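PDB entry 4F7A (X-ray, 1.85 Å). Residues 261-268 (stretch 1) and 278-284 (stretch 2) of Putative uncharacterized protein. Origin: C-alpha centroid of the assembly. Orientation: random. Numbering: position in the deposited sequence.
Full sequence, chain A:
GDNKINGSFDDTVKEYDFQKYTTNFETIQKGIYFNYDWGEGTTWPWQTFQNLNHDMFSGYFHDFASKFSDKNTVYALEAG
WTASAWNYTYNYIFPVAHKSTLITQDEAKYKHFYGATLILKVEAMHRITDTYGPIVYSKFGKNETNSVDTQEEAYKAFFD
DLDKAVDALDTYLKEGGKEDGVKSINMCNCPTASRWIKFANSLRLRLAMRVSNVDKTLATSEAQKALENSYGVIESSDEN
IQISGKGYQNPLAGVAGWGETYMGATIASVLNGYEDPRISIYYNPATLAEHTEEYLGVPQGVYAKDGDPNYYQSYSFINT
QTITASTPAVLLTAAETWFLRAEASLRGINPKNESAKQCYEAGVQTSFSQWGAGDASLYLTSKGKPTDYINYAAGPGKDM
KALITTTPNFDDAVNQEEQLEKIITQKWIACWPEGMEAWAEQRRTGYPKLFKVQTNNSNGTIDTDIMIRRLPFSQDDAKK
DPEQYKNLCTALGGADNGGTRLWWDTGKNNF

Stretch 1, residues 261-268: TYMGATIA
Stretch 2 278-284: RISIYYN

A methionine-type chain laid across an aromatic face is a recurrent way to join two chain segments without a hydrogen bond, and Met263, here selenomethionine (a selenoether), packs against Tyr283 this way. The Tyr283 ring (chi1 -60°, chi2 -84°) offers one face to Met263, which runs fully extended (t, t, t; -166°, -179°, -155°). Met263 CG stands 3.6 Å from the centroid of the Tyr283 ring and 3° off its normal, a CH-pi contact; Met263 SE follows at 4.4 Å from that centroid, 25° off the normal, where a polarizable atom meets the pi cloud. Met263 CE then reaches Tyr283 CD2 at 3.5 Å and Ile279 CG1 at 4.0 Å. Ile279 (t, t) starts sideways, but the end of its side chain comes nearer.

The stretches run obliquely, more opposed than aligned, and the CA-to-CB bonds of Met263, Ile267, Tyr282 and Tyr283 point toward the other stretch. Residues 262-263 are strand (Met263 phi/psi -62/137), and Met263 CA lies 6.9 Å from Tyr283 CA and 3.4 Å from Tyr283 CE1. Gly264 (-86/152) is the N-cap residue of a helix that begins at Ala265 and continues beyond Ala268, with Ala268 N donating to Gly264 O at 3.1 Å. Residues 279-282 are helical; Tyr282 N bonds Arg278 O at 2.9 Å and Tyr283 N bonds Ile279 O at 3.0 Å. Tyr283 itself leaves helical geometry (-134/171).

Ile267 (t, t), four residues after Met263 and within the helix, extends the apolar surface: its CG2 lies 3.9 Å from Tyr283 CE2, and its CD1 approaches the Tyr282 ring edge (chi1 -70°, chi2 17°), 4.3 Å from Tyr282 CD2.

At the polar margin, Ile267 CG2 lies 3.6 Å from Tyr283 OH. The hydroxyls of Tyr282 and Tyr283 hydrogen-bond elsewhere in the structure. No hydrogen bond crosses the interface, whose 289 Å² of buried surface rests on apolar and aromatic contacts.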

# COMPACT_ATOMS: atom_id res chain seq x y z
N THR A 261 5.07 -2.21 17.21
CA THR A 261 5.39 -1.52 15.95
C THR A 261 6.72 -0.78 16.02
O THR A 261 6.77 0.40 16.36
CB THR A 261 4.26 -0.53 15.60
OG1 THR A 261 4.06 0.35 16.72
CG2 THR A 261 2.96 -1.28 15.29
N TYR A 262 7.80 -1.49 15.72
CA TYR A 262 9.14 -0.92 15.72
C TYR A 262 9.55 -0.52 14.31
O TYR A 262 9.03 -1.05 13.32
CB TYR A 262 10.18 -1.91 16.28
CG TYR A 262 10.10 -2.06 17.77
CD1 TYR A 262 9.05 -2.78 18.37
CD2 TYR A 262 11.02 -1.43 18.60
CE1 TYR A 262 8.97 -2.91 19.74
CE2 TYR A 262 10.92 -1.55 19.98
CZ TYR A 262 9.89 -2.28 20.54
OH TYR A 262 9.79 -2.40 21.93
N MSE A 263 10.48 0.41 14.26
CA MSE A 263 11.14 0.85 13.04
C MSE A 263 11.91 -0.28 12.36
O MSE A 263 12.58 -1.06 13.02
CB MSE A 263 12.14 1.95 13.43
CG MSE A 263 12.68 2.75 12.27
SE MSE A 263 13.93 4.05 12.92
CE MSE A 263 13.78 5.34 11.48
N GLY A 264 11.81 -0.38 11.03
CA GLY A 264 12.59 -1.38 10.29
C GLY A 264 13.99 -0.88 9.95
O GLY A 264 14.22 0.33 9.83
N ALA A 265 14.94 -1.80 9.83
CA ALA A 265 16.33 -1.44 9.49
C ALA A 265 16.51 -0.62 8.20
O ALA A 265 17.35 0.29 8.16
CB ALA A 265 17.23 -2.72 9.42
N THR A 266 15.74 -0.88 7.16
CA THR A 266 15.91 -0.16 5.91
C THR A 266 15.47 1.29 6.04
O THR A 266 16.16 2.15 5.58
CB THR A 266 15.21 -0.81 4.67
OG1 THR A 266 15.59 -2.19 4.55
CG2 THR A 266 15.62 -0.09 3.40
N ILE A 267 14.34 1.54 6.69
CA ILE A 267 13.87 2.91 6.86
C ILE A 267 14.79 3.67 7.83
O ILE A 267 15.03 4.86 7.62
CB ILE A 267 12.35 2.97 7.19
CG1 ILE A 267 11.82 4.40 6.94
CG2 ILE A 267 12.02 2.50 8.63
CD1 ILE A 267 10.26 4.48 6.81
N ALA A 268 15.41 2.99 8.81
CA ALA A 268 16.43 3.65 9.65
C ALA A 268 17.67 4.02 8.82
O ALA A 268 18.18 5.12 8.93
CB ALA A 268 16.84 2.77 10.81
N ARG A 278 11.68 14.01 8.43
CA ARG A 278 10.53 13.19 8.78
C ARG A 278 10.88 12.10 9.82
O ARG A 278 9.97 11.48 10.40
CB ARG A 278 9.91 12.56 7.54
CG ARG A 278 9.26 13.56 6.59
CD ARG A 278 9.05 12.98 5.20
NE ARG A 278 10.30 12.80 4.44
CZ ARG A 278 10.34 12.58 3.12
NH1 ARG A 278 9.22 12.50 2.40
NH2 ARG A 278 11.50 12.42 2.51
N ILE A 279 12.17 11.86 10.06
CA ILE A 279 12.59 10.75 10.91
C ILE A 279 11.92 10.81 12.32
O ILE A 279 11.43 9.80 12.81
CB ILE A 279 14.14 10.62 10.98
CG1 ILE A 279 14.54 9.25 11.54
CG2 ILE A 279 14.76 11.75 11.79
CD1 ILE A 279 16.05 8.90 11.39
N SER A 280 11.89 11.98 12.94
CA SER A 280 11.39 12.11 14.32
C SER A 280 9.87 12.25 14.33
O SER A 280 9.23 12.15 15.37
CB SER A 280 12.01 13.31 15.05
OG SER A 280 11.59 14.56 14.53
N ILE A 281 9.29 12.50 13.16
CA ILE A 281 7.83 12.53 12.99
C ILE A 281 7.28 11.11 12.88
O ILE A 281 6.28 10.75 13.53
CB ILE A 281 7.42 13.34 11.75
CG1 ILE A 281 7.91 14.79 11.88
CG2 ILE A 281 5.87 13.31 11.57
CD1 ILE A 281 7.74 15.64 10.53
N TYR A 282 7.98 10.28 12.12
CA TYR A 282 7.60 8.89 11.96
C TYR A 282 7.91 8.01 13.19
O TYR A 282 7.10 7.16 13.56
CB TYR A 282 8.32 8.29 10.77
CG TYR A 282 7.90 8.75 9.37
CD1 TYR A 282 7.15 9.91 9.15
CD2 TYR A 282 8.36 8.07 8.24
CE1 TYR A 282 6.80 10.31 7.87
CE2 TYR A 282 8.04 8.49 6.96
CZ TYR A 282 7.23 9.60 6.78
OH TYR A 282 6.89 10.01 5.51
N TYR A 283 9.10 8.18 13.76
CA TYR A 283 9.61 7.30 14.81
C TYR A 283 10.20 8.10 15.97
O TYR A 283 10.38 9.32 15.89
CB TYR A 283 10.66 6.34 14.26
CG TYR A 283 10.13 5.44 13.15
CD1 TYR A 283 9.47 4.25 13.44
CD2 TYR A 283 10.30 5.77 11.82
CE1 TYR A 283 8.96 3.44 12.42
CE2 TYR A 283 9.83 4.94 10.79
CZ TYR A 283 9.17 3.79 11.09
OH TYR A 283 8.72 2.98 10.06
N ASN A 284 10.52 7.39 17.04
CA ASN A 284 11.19 7.94 18.22
C ASN A 284 12.60 7.36 18.29
O ASN A 284 12.83 6.24 17.81
CB ASN A 284 10.45 7.56 19.50
CG ASN A 284 9.09 8.26 19.65
OD1 ASN A 284 8.82 9.26 19.00
ND2 ASN A 284 8.24 7.71 20.52